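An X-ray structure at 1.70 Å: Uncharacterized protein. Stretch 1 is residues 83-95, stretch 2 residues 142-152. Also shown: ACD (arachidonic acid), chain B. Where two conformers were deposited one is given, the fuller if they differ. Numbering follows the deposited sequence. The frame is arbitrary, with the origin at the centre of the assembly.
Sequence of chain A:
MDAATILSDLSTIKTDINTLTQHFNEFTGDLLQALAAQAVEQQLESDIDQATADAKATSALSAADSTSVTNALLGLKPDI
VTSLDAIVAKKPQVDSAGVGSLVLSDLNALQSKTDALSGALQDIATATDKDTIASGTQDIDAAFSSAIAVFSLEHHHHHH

Stretch 1, residues 83-95: SLDAIVAKKPQVD
Stretch 2 142-152: AAFSSAIAVFS

Helices that run side by side in the same direction can pack closely where small residues on one leave hollows for larger side chains on the other, and this contact is a worked example. Helix 83-89 and helix 142-150 are nearly parallel, at 8°, with axes 10.1 Å apart at closest approach. The register sets Val-88 against Ala-147 (CA to CA 6.4 Å) and Lys-91 against Phe-151 (CA to CA 7.6 Å).

The first bump is Leu-84 (chi1 m, chi2 t), pointing toward the partner helix. Its CD1 lies 3.7 Å from Ala-143 CB and over one face of the Phe-144 ring, while its CD2 reaches Ala-147 CB at 3.9 Å. The two alanines, both directed toward stretch 1, thus offer a shallow seat. Leu-84 CD2 also lies 3.7 Å from C16 of arachidonic acid, whose C19 approaches Phe-144 CZ at 3.9 Å, so the lipid chain borders this packing.

The second bump comes from the other side. Phe-151 (chi1 m, chi2 -76°), the first residue to leave helical phi/psi at -91/8, starts sideways, but its ring comes nearer and lies among Ile-87, Val-88, Lys-91 and Val-94, residues that flank the turn at Lys-90 (-101/19) between helix 83-89 and helix 91-95. Ile-87 O meets the ring edge, 3.5 Å from Phe-151 CZ; Val-88 CG2 lies 4.0 Å from Phe-151 CE2, and Val-94 CG1 3.8 Å from Phe-151 CE1. Both valines are t.

Val-88 CG1 also approaches Val-150 CG1 (4.3 Å). Beside it, Lys-91 (t, t, t, m) lays its aliphatic stem along stretch 2, its CD 3.6 Å from Val-150 CG1, while its NZ turns back to a salt bridge with Asp-95 OD2 at 2.9 Å. No hydrogen bond crosses the contact, which buries 486 Å², both sides summed, largely through apolar side chains.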

# COMPACT_ATOMS: atom_id res chain seq x y z
N SER A 83 4.36 7.06 -4.65
CA SER A 83 5.11 5.85 -4.99
C SER A 83 4.71 5.33 -6.36
O SER A 83 5.57 5.00 -7.20
CB SER A 83 4.92 4.78 -3.91
OG SER A 83 5.87 3.74 -4.02
N LEU A 84 3.40 5.29 -6.61
CA LEU A 84 2.89 4.87 -7.90
C LEU A 84 3.35 5.82 -9.01
O LEU A 84 3.76 5.36 -10.09
CB LEU A 84 1.37 4.78 -7.86
CG LEU A 84 0.83 3.62 -7.02
CD1 LEU A 84 -0.66 3.74 -6.84
CD2 LEU A 84 1.20 2.29 -7.66
N ASP A 85 3.32 7.13 -8.74
CA ASP A 85 3.83 8.11 -9.71
C ASP A 85 5.29 7.83 -10.05
O ASP A 85 5.71 7.94 -11.20
CB ASP A 85 3.72 9.55 -9.19
CG ASP A 85 2.28 10.10 -9.19
OD1 ASP A 85 1.41 9.50 -9.85
OD2 ASP A 85 2.03 11.14 -8.54
N ALA A 86 6.06 7.47 -9.04
CA ALA A 86 7.51 7.25 -9.20
C ALA A 86 7.85 6.06 -10.07
O ALA A 86 8.76 6.14 -10.88
CB ALA A 86 8.17 7.11 -7.84
N ILE A 87 7.13 4.94 -9.90
CA ILE A 87 7.35 3.78 -10.77
C ILE A 87 6.82 4.03 -12.18
O ILE A 87 7.48 3.66 -13.17
CB ILE A 87 6.82 2.46 -10.16
CG1 ILE A 87 7.21 1.26 -11.04
CG2 ILE A 87 5.32 2.46 -9.95
CD1 ILE A 87 8.69 1.03 -11.13
N VAL A 88 5.68 4.71 -12.30
CA VAL A 88 5.14 5.08 -13.61
C VAL A 88 6.18 5.93 -14.39
O VAL A 88 6.39 5.74 -15.59
CB VAL A 88 3.80 5.83 -13.47
CG1 VAL A 88 3.42 6.57 -14.75
CG2 VAL A 88 2.71 4.84 -13.10
N ALA A 89 6.82 6.86 -13.68
CA ALA A 89 7.83 7.75 -14.27
C ALA A 89 9.02 6.98 -14.84
O ALA A 89 9.72 7.48 -15.73
CB ALA A 89 8.31 8.76 -13.22
N LYS A 90 9.24 5.78 -14.32
CA LYS A 90 10.32 4.92 -14.77
C LYS A 90 9.86 3.82 -15.73
O LYS A 90 10.58 2.85 -15.93
CB LYS A 90 11.01 4.30 -13.56
CG LYS A 90 11.75 5.30 -12.69
CD LYS A 90 13.03 5.81 -13.35
CE LYS A 90 13.86 6.67 -12.42
NZ LYS A 90 13.19 7.95 -12.07
N LYS A 91 8.67 3.97 -16.33
CA LYS A 91 8.25 2.99 -17.33
C LYS A 91 9.30 2.72 -18.43
O LYS A 91 9.52 1.55 -18.80
CB LYS A 91 6.90 3.34 -17.98
CG LYS A 91 6.41 2.22 -18.91
CD LYS A 91 4.97 2.34 -19.35
CE LYS A 91 4.51 1.09 -20.08
NZ LYS A 91 5.21 0.86 -21.36
N PRO A 92 9.97 3.77 -18.96
CA PRO A 92 11.00 3.46 -19.97
C PRO A 92 12.09 2.51 -19.48
O PRO A 92 12.54 1.66 -20.24
CB PRO A 92 11.61 4.84 -20.28
CG PRO A 92 10.55 5.82 -19.91
CD PRO A 92 9.83 5.22 -18.74
N GLN A 93 12.50 2.67 -18.22
CA GLN A 93 13.53 1.83 -17.60
C GLN A 93 13.00 0.43 -17.32
O GLN A 93 13.72 -0.55 -17.45
CB GLN A 93 14.03 2.45 -16.30
CG GLN A 93 14.91 3.69 -16.46
CD GLN A 93 14.21 4.93 -17.02
OE1 GLN A 93 13.03 5.18 -16.78
NE2 GLN A 93 14.95 5.70 -17.79
N VAL A 94 11.75 0.35 -16.91
CA VAL A 94 11.10 -0.92 -16.71
C VAL A 94 11.04 -1.69 -18.04
O VAL A 94 11.31 -2.88 -18.08
CB VAL A 94 9.68 -0.72 -16.15
CG1 VAL A 94 8.88 -2.02 -16.19
CG2 VAL A 94 9.74 -0.18 -14.73
N ASP A 95 10.68 -0.99 -19.12
CA ASP A 95 10.57 -1.61 -20.45
C ASP A 95 11.92 -2.09 -20.94
O ASP A 95 12.04 -3.17 -21.53
CB ASP A 95 9.98 -0.63 -21.46
CG ASP A 95 8.52 -0.31 -21.20
OD1 ASP A 95 7.84 -1.11 -20.53
OD2 ASP A 95 8.06 0.75 -21.68
N ALA A 142 -8.31 3.97 -7.35
CA ALA A 142 -8.18 4.73 -8.58
C ALA A 142 -6.72 4.87 -9.00
O ALA A 142 -6.38 4.73 -10.17
CB ALA A 142 -8.80 6.11 -8.44
N ALA A 143 -5.86 5.16 -8.03
CA ALA A 143 -4.44 5.31 -8.31
C ALA A 143 -3.79 4.00 -8.79
O ALA A 143 -3.03 3.99 -9.76
CB ALA A 143 -3.70 5.87 -7.10
N PHE A 144 -4.14 2.90 -8.13
CA PHE A 144 -3.70 1.58 -8.57
C PHE A 144 -4.18 1.30 -10.01
O PHE A 144 -3.42 0.82 -10.84
CB PHE A 144 -4.24 0.47 -7.65
CG PHE A 144 -3.36 0.17 -6.47
CD1 PHE A 144 -2.09 -0.38 -6.64
CD2 PHE A 144 -3.84 0.36 -5.18
CE1 PHE A 144 -1.31 -0.68 -5.54
CE2 PHE A 144 -3.05 0.06 -4.08
CZ PHE A 144 -1.79 -0.45 -4.26
N SER A 145 -5.45 1.59 -10.29
CA SER A 145 -6.02 1.33 -11.62
C SER A 145 -5.26 2.08 -12.69
O SER A 145 -5.00 1.55 -13.77
CB SER A 145 -7.50 1.70 -11.69
OG SER A 145 -8.24 0.95 -10.73
N SER A 146 -4.89 3.33 -12.41
CA SER A 146 -4.13 4.11 -13.37
C SER A 146 -2.74 3.47 -13.62
O SER A 146 -2.33 3.29 -14.76
CB SER A 146 -4.04 5.56 -12.89
OG SER A 146 -3.30 6.36 -13.78
N ALA A 147 -2.01 3.13 -12.57
CA ALA A 147 -0.70 2.50 -12.73
C ALA A 147 -0.78 1.16 -13.45
O ALA A 147 0.03 0.87 -14.31
CB ALA A 147 -0.01 2.35 -11.38
N ILE A 148 -1.78 0.36 -13.10
CA ILE A 148 -2.02 -0.91 -13.80
C ILE A 148 -2.26 -0.70 -15.28
O ILE A 148 -1.72 -1.43 -16.12
CB ILE A 148 -3.16 -1.71 -13.12
CG1 ILE A 148 -2.70 -2.24 -11.75
CG2 ILE A 148 -3.64 -2.85 -14.01
CD1 ILE A 148 -3.84 -2.62 -10.83
N ALA A 149 -3.08 0.30 -15.63
CA ALA A 149 -3.34 0.60 -17.03
C ALA A 149 -2.06 0.98 -17.74
O ALA A 149 -1.84 0.56 -18.86
CB ALA A 149 -4.36 1.72 -17.15
N VAL A 150 -1.22 1.77 -17.09
CA VAL A 150 0.06 2.16 -17.68
C VAL A 150 0.94 0.93 -17.98
O VAL A 150 1.53 0.85 -19.07
CB VAL A 150 0.83 3.16 -16.78
CG1 VAL A 150 2.27 3.33 -17.26
CG2 VAL A 150 0.12 4.51 -16.76
N PHE A 151 1.00 -0.02 -17.04
CA PHE A 151 1.87 -1.20 -17.16
C PHE A 151 1.22 -2.41 -17.83
O PHE A 151 1.80 -3.49 -17.87
CB PHE A 151 2.47 -1.56 -15.81
CG PHE A 151 3.57 -0.62 -15.39
CD1 PHE A 151 4.82 -0.71 -15.97
CD2 PHE A 151 3.32 0.39 -14.48
CE1 PHE A 151 5.83 0.16 -15.62
CE2 PHE A 151 4.33 1.28 -14.12
CZ PHE A 151 5.58 1.16 -14.69
N SER A 152 0.02 -2.23 -18.38
CA SER A 152 -0.59 -3.27 -19.21
C SER A 152 -1.09 -2.70 -20.53
O SER A 152 -0.37 -1.97 -21.21
CB SER A 152 -1.73 -3.97 -18.46
OG SER A 152 -2.66 -3.06 -17.92
C1 ACD B . 13.20 -0.51 -9.09
C2 ACD B . 11.99 -1.37 -9.36
C3 ACD B . 11.75 -1.45 -10.86
C4 ACD B . 10.75 -2.56 -11.18
C5 ACD B . 11.20 -3.87 -10.57
C6 ACD B . 10.49 -4.59 -9.68
C7 ACD B . 9.10 -4.24 -9.21
C8 ACD B . 9.08 -3.67 -7.81
C9 ACD B . 8.23 -2.70 -7.41
C10 ACD B . 7.22 -2.00 -8.29
C11 ACD B . 5.84 -2.59 -8.13
C12 ACD B . 4.77 -1.96 -7.62
C13 ACD B . 4.70 -0.55 -7.08
C14 ACD B . 5.02 -0.67 -5.60
C15 ACD B . 4.50 0.11 -4.64
C16 ACD B . 3.50 1.20 -4.92
C17 ACD B . 2.79 1.56 -3.62
C18 ACD B . 1.87 0.44 -3.15
C19 ACD B . 1.05 0.87 -1.96
C20 ACD B . 0.62 -0.27 -1.08
O1 ACD B . 12.98 0.70 -8.95
O2 ACD B . 14.34 -1.01 -8.98